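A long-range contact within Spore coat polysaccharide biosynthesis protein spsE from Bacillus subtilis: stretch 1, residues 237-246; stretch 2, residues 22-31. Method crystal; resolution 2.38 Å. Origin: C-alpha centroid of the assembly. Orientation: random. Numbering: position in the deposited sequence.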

# COMPACT_ATOMS: atom_id res chain seq x y z
N ALA A 237 -0.47 -19.18 1.71
CA ALA A 237 -0.00 -18.23 0.70
C ALA A 237 1.41 -18.55 0.22
O ALA A 237 1.67 -18.58 -1.00
CB ALA A 237 -0.06 -16.81 1.23
N VAL A 238 2.33 -18.79 1.18
CA VAL A 238 3.72 -19.10 0.89
C VAL A 238 3.79 -20.37 0.05
O VAL A 238 4.52 -20.42 -0.95
CB VAL A 238 4.55 -19.26 2.20
CG1 VAL A 238 5.88 -20.01 1.97
CG2 VAL A 238 4.80 -17.91 2.81
N ARG A 239 3.01 -21.38 0.41
CA ARG A 239 3.06 -22.60 -0.38
C ARG A 239 2.28 -22.54 -1.70
O ARG A 239 2.32 -23.48 -2.47
CB ARG A 239 2.89 -23.88 0.47
CG ARG A 239 1.51 -24.46 0.65
CD ARG A 239 1.48 -25.58 1.72
NE ARG A 239 1.04 -25.01 2.99
CZ ARG A 239 -0.23 -24.97 3.42
NH1 ARG A 239 -1.23 -25.54 2.71
NH2 ARG A 239 -0.49 -24.37 4.59
N LEU A 240 1.63 -21.40 -1.96
CA LEU A 240 1.09 -21.05 -3.26
C LEU A 240 2.00 -20.09 -4.01
O LEU A 240 1.60 -19.60 -5.04
CB LEU A 240 -0.30 -20.40 -3.14
CG LEU A 240 -1.41 -21.43 -3.00
CD1 LEU A 240 -2.72 -20.82 -2.59
CD2 LEU A 240 -1.59 -22.18 -4.28
N GLY A 241 3.19 -19.80 -3.48
CA GLY A 241 4.21 -19.07 -4.21
C GLY A 241 4.45 -17.62 -3.80
O GLY A 241 5.26 -16.93 -4.42
N ALA A 242 3.72 -17.11 -2.79
CA ALA A 242 3.89 -15.69 -2.35
C ALA A 242 5.35 -15.45 -1.92
O ALA A 242 5.94 -16.31 -1.31
CB ALA A 242 2.96 -15.39 -1.16
N LYS A 243 5.93 -14.31 -2.26
CA LYS A 243 7.35 -14.07 -1.88
C LYS A 243 7.56 -12.92 -0.86
O LYS A 243 8.70 -12.63 -0.45
CB LYS A 243 8.20 -13.85 -3.14
CG LYS A 243 8.10 -14.96 -4.19
CD LYS A 243 8.61 -16.29 -3.63
CE LYS A 243 10.09 -16.26 -3.29
NZ LYS A 243 10.62 -17.64 -3.00
N LEU A 244 6.45 -12.26 -0.50
CA LEU A 244 6.38 -11.36 0.62
C LEU A 244 5.06 -11.58 1.34
O LEU A 244 4.03 -11.97 0.71
CB LEU A 244 6.44 -9.90 0.21
CG LEU A 244 7.28 -9.35 -0.95
CD1 LEU A 244 6.63 -9.75 -2.29
CD2 LEU A 244 7.23 -7.88 -0.80
N ILE A 245 5.10 -11.35 2.65
CA ILE A 245 3.94 -11.46 3.55
C ILE A 245 3.96 -10.23 4.41
O ILE A 245 5.00 -9.89 4.98
CB ILE A 245 4.01 -12.72 4.47
CG1 ILE A 245 4.07 -14.02 3.69
CG2 ILE A 245 2.85 -12.76 5.48
CD1 ILE A 245 2.78 -14.32 2.74
N GLU A 246 2.81 -9.58 4.52
CA GLU A 246 2.64 -8.46 5.43
C GLU A 246 1.56 -8.86 6.46
O GLU A 246 0.48 -9.37 6.08
CB GLU A 246 2.21 -7.24 4.63
CG GLU A 246 2.32 -5.89 5.33
CD GLU A 246 1.77 -4.75 4.47
OE1 GLU A 246 1.47 -4.97 3.26
OE2 GLU A 246 1.62 -3.63 5.01
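Stretch 2 22-31: TVGKDAPVFI

Stretch 1 leaves a helix that covers its first residues, passes through a short loop and enters a β-strand at Leu244. Backbone hydrogen bonds from Leu240 N to Ala237 O (3.0 Å), Gly241 N to Val238 O (2.9 Å) and Ala242 N to Ala237 O (3.1 Å) hold the loop against the preceding helical turn. Gly241 adopts a positive phi of 106°, a conformation in which a CB would be jammed against the carbonyl oxygen of Leu240. Stretch 2 is built differently: a strand ends at Gly24, a type II turn runs from Gly24 to Ala27, closed by a 2.9 Å hydrogen bond from Ala27 N to Gly24 O, and an extended segment through Pro28 and Val29 leads into a second strand at Phe30.

This second strand lies parallel to the strand of stretch 1. Leu244 pairs with Phe30 and Ile245 with Ile31, at CA–CA distances of 4.5 and 5.1 Å, and the same register places Val29 CA 4.6 Å from Lys243 CA. Two backbone hydrogen bonds fix the alignment. Phe30 N donates to Lys243 O at 2.8 Å with a nearly linear angle of 173°, and Phe30 O accepts from Ile245 N at 3.1 Å. Phe30 thus uses both its amide and its carbonyl to bridge the residues before and after Leu244, as expected for parallel pairing. CA–H···O contacts accompany these bonds, from Leu244 CA to Phe30 O (3.1 Å) and from Val29 CA to Lys243 O (3.4 Å).

Just ahead of the paired residues, a water extends the polar network. It donates to Lys243 O (2.9 Å) and to Pro28 O (2.8 Å) and accepts from Gly24 N (2.8 Å), so that one molecule ties Lys243 to the first residue of the turn and to the residue that follows it.

Among the side chains, Lys243 has the largest area covered by the opposing stretch. Its CA-to-CB bond points sideways, but three successive m rotamers, followed by a t at chi4, bring its end to the turn. There NZ donates a 3.0 Å hydrogen bond to Ala27 O, while CE lies 3.2 Å from Gly24 O. The lysine therefore engages the turn through main-chain oxygen atoms.

Val29 is the main apolar counterpart. Its CG2 packs 4.1 Å from Val238 CG2, linking stretch 2 to the helical part of stretch 1, and lies 3.7 Å from Ala242 O; its CG1 approaches Ile245 CG1 at 3.8 Å. Leu244 and Phe30 project from one face of the sheet, Ile245 and Ile31 from the other. On the first face, Leu244 CG lies 4.0 Å from Val23 CG1 and 4.3 Å from Phe30 CB, so the leucine touches both strands of stretch 2. The Phe30 ring leads away from stretch 1, with Leu244 CD2 approaching it obliquely. Together the two stretches bury 487 Å², and the touching residues are at least 209 positions apart in sequence.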

# COMPACT_ATOMS: atom_id res chain seq x y z
N THR A 22 17.52 -10.05 -0.92
CA THR A 22 16.81 -10.43 -2.15
C THR A 22 15.35 -10.76 -1.91
O THR A 22 14.95 -11.33 -0.87
CB THR A 22 17.51 -11.60 -2.81
OG1 THR A 22 18.91 -11.35 -2.75
CG2 THR A 22 17.20 -11.63 -4.32
N VAL A 23 14.55 -10.40 -2.91
CA VAL A 23 13.12 -10.60 -2.90
C VAL A 23 12.77 -11.23 -4.23
O VAL A 23 13.14 -10.70 -5.28
CB VAL A 23 12.43 -9.22 -2.71
CG1 VAL A 23 10.94 -9.33 -2.58
CG2 VAL A 23 13.02 -8.50 -1.47
N GLY A 24 12.08 -12.37 -4.22
CA GLY A 24 11.69 -13.03 -5.46
C GLY A 24 12.34 -14.37 -5.69
O GLY A 24 12.72 -15.04 -4.73
N LYS A 25 12.48 -14.77 -6.96
CA LYS A 25 12.94 -16.14 -7.33
C LYS A 25 14.13 -16.61 -6.51
O LYS A 25 15.18 -15.97 -6.53
CB LYS A 25 13.29 -16.22 -8.83
CG LYS A 25 13.62 -17.65 -9.34
N ASP A 26 13.94 -17.71 -5.77
CA ASP A 26 15.00 -18.41 -4.99
C ASP A 26 15.42 -17.71 -3.70
O ASP A 26 16.14 -18.29 -2.88
CB ASP A 26 16.26 -18.73 -5.82
CG ASP A 26 15.95 -19.56 -7.06
OD1 ASP A 26 14.87 -20.21 -7.13
OD2 ASP A 26 16.74 -19.63 -8.02
N ALA A 27 14.96 -16.48 -3.52
CA ALA A 27 15.17 -15.75 -2.29
C ALA A 27 14.18 -16.20 -1.20
O ALA A 27 13.07 -16.64 -1.53
CB ALA A 27 15.01 -14.25 -2.56
N PRO A 28 14.56 -16.04 0.07
CA PRO A 28 13.63 -16.28 1.20
C PRO A 28 12.42 -15.33 1.11
O PRO A 28 12.55 -14.22 0.59
CB PRO A 28 14.47 -15.90 2.43
CG PRO A 28 15.88 -15.97 1.98
CD PRO A 28 15.90 -15.59 0.54
N VAL A 29 11.26 -15.76 1.62
CA VAL A 29 10.10 -14.88 1.70
C VAL A 29 10.47 -13.63 2.50
O VAL A 29 11.13 -13.72 3.53
CB VAL A 29 8.86 -15.61 2.30
CG1 VAL A 29 7.65 -14.64 2.42
CG2 VAL A 29 8.46 -16.79 1.39
N PHE A 30 10.07 -12.46 2.00
CA PHE A 30 10.37 -11.18 2.66
C PHE A 30 9.19 -10.82 3.56
O PHE A 30 8.05 -10.61 3.07
CB PHE A 30 10.62 -10.09 1.61
CG PHE A 30 11.15 -8.80 2.18
CD1 PHE A 30 12.50 -8.61 2.42
CD2 PHE A 30 10.27 -7.76 2.46
CE1 PHE A 30 12.98 -7.39 2.98
CE2 PHE A 30 10.70 -6.57 2.97
CZ PHE A 30 12.09 -6.38 3.26
N ILE A 31 9.47 -10.77 4.87
CA ILE A 31 8.41 -10.59 5.89
C ILE A 31 8.36 -9.19 6.45
O ILE A 31 9.36 -8.69 7.03
CB ILE A 31 8.52 -11.63 7.04
CG1 ILE A 31 8.60 -13.03 6.50
CG2 ILE A 31 7.33 -11.48 8.00
CD1 ILE A 31 8.97 -14.08 7.50
O HOH W 1 11.35 -12.96 -1.56